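DnaJ homolog subfamily C member 27-A (Xenopus laevis, PDB 6JMG) binds GTP with magnesium as a Rab-family small GTPase joined to a DnaJ domain, and is possibly involved in regulating the MEK/ERK pathway. Local coordinates at residues I17-M22 against Q176-A181. Residues are numbered along the deposited sequence; the frame is centred on the assembly and turned at random.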
# COMPACT_ATOMS: atom_id res chain seq x y z
N ILE A 17 -3.00 -6.89 15.63
CA ILE A 17 -2.78 -6.54 14.23
C ILE A 17 -2.67 -7.83 13.43
O ILE A 17 -2.48 -8.92 13.98
CB ILE A 17 -1.53 -5.67 14.01
CG1 ILE A 17 -0.24 -6.49 14.21
CG2 ILE A 17 -1.50 -4.49 14.96
CD1 ILE A 17 1.03 -5.71 13.90
N LYS A 18 -2.78 -7.67 12.12
CA LYS A 18 -2.76 -8.74 11.13
C LYS A 18 -1.66 -8.45 10.10
O LYS A 18 -1.60 -7.34 9.55
CB LYS A 18 -4.13 -8.85 10.45
CG LYS A 18 -4.13 -9.73 9.22
CD LYS A 18 -5.49 -9.70 8.50
CE LYS A 18 -5.63 -10.88 7.56
NZ LYS A 18 -6.02 -10.41 6.23
N VAL A 19 -0.79 -9.42 9.86
CA VAL A 19 0.35 -9.30 8.96
C VAL A 19 0.27 -10.43 7.94
O VAL A 19 -0.01 -11.58 8.30
CB VAL A 19 1.69 -9.36 9.73
CG1 VAL A 19 2.84 -9.44 8.77
CG2 VAL A 19 1.84 -8.16 10.68
N ILE A 20 0.46 -10.12 6.67
CA ILE A 20 0.53 -11.16 5.66
C ILE A 20 1.85 -11.05 4.91
O ILE A 20 2.52 -10.01 4.92
CB ILE A 20 -0.65 -11.09 4.69
CG1 ILE A 20 -0.56 -9.83 3.85
CG2 ILE A 20 -1.98 -11.14 5.45
CD1 ILE A 20 -1.57 -9.85 2.72
N SER A 21 2.20 -12.13 4.22
CA SER A 21 3.38 -12.19 3.37
C SER A 21 2.97 -12.43 1.92
O SER A 21 2.10 -13.25 1.64
CB SER A 21 4.30 -13.33 3.81
OG SER A 21 3.64 -14.57 3.60
N MET A 22 3.63 -11.75 1.00
CA MET A 22 3.33 -11.93 -0.41
C MET A 22 4.65 -11.99 -1.18
O MET A 22 5.65 -11.38 -0.79
CB MET A 22 2.44 -10.80 -0.98
CG MET A 22 1.10 -10.59 -0.29
SD MET A 22 0.06 -9.22 -0.91
CE MET A 22 0.85 -8.86 -2.45
N GLN A 176 11.86 -4.22 12.98
CA GLN A 176 11.72 -3.09 13.88
C GLN A 176 11.11 -1.89 13.16
O GLN A 176 10.22 -1.22 13.69
CB GLN A 176 13.07 -2.72 14.50
CG GLN A 176 13.03 -1.59 15.53
CD GLN A 176 12.59 -2.06 16.91
OE1 GLN A 176 11.68 -1.49 17.51
NE2 GLN A 176 13.24 -3.10 17.43
N ALA A 177 11.53 -1.65 11.92
CA ALA A 177 10.93 -0.56 11.17
C ALA A 177 9.49 -0.87 10.82
O ALA A 177 8.62 0.01 10.85
CB ALA A 177 11.75 -0.29 9.91
N PHE A 178 9.22 -2.14 10.48
CA PHE A 178 7.89 -2.59 10.11
C PHE A 178 6.88 -2.34 11.22
O PHE A 178 5.83 -1.72 10.99
CB PHE A 178 7.98 -4.08 9.79
CG PHE A 178 6.72 -4.72 9.25
CD1 PHE A 178 6.14 -4.31 8.07
CD2 PHE A 178 6.19 -5.84 9.89
CE1 PHE A 178 5.04 -4.97 7.54
CE2 PHE A 178 5.08 -6.50 9.38
CZ PHE A 178 4.51 -6.07 8.21
N TYR A 179 7.18 -2.82 12.43
CA TYR A 179 6.22 -2.71 13.52
C TYR A 179 6.12 -1.29 14.04
O TYR A 179 5.06 -0.90 14.55
CB TYR A 179 6.58 -3.69 14.64
CG TYR A 179 6.31 -5.14 14.30
CD1 TYR A 179 5.08 -5.52 13.79
CD2 TYR A 179 7.29 -6.12 14.46
CE1 TYR A 179 4.81 -6.85 13.49
CE2 TYR A 179 7.04 -7.46 14.15
CZ TYR A 179 5.80 -7.82 13.67
OH TYR A 179 5.51 -9.14 13.35
N SER A 180 7.19 -0.50 13.92
CA SER A 180 7.06 0.89 14.34
C SER A 180 6.16 1.66 13.39
O SER A 180 5.31 2.43 13.84
CB SER A 180 8.43 1.55 14.45
OG SER A 180 9.33 0.71 15.14
N ALA A 181 6.29 1.44 12.09
CA ALA A 181 5.36 2.09 11.17
C ALA A 181 3.92 1.62 11.45
O ALA A 181 2.98 2.41 11.36
CB ALA A 181 5.77 1.82 9.72
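With CG anti to the backbone N (chi1 -174°), Phe178 turns its ring toward Val19, while Tyr179 puts CG beside its own N, anti to the carbonyl carbon (chi1 -73°), and reaches the strand only with its ring. Val19 and Phe178 approach from opposite directions: Val19 CG1 meets the ring edge at CE2 and CZ, near the ring plane and 3.7 Å from Phe178 CE2, and Val19 CG2 sits 3.9 Å from the same carbon. Val19 CG2 also approaches Tyr179 CE1 at 4.3 Å, obliquely to that ring. Two residues earlier on the strand, Ile17 extends CD1 to 4.0 Å from CE1 of Tyr179, again at a slant. Within the helix, Phe178 CD2 lies 4.0 Å above one face of the Tyr179 ring, toward its rim. All four side chains are buried, and no hydrogen bond crosses between the segments. This is the Ras-type P-loop fold: strand 15-22, central in the sheet and leading into the GTP-binding loop at Gly23, is packed here by helix 171-187; the axes of 17-22 and 176-181 approach to 11.6 Å, their directions 138° apart. The bound GTP lies about 13 Å from the Val19 side chain. An alanine in place of Val19 would probably leave the CE2 and CZ edge of Phe178 without its methyl partners and open a gap between strand and helix. Neighbouring strands widen the apolar layer, with Ile93 touching both Val19 and Phe178, and Val67 touching both Val19 and Tyr179.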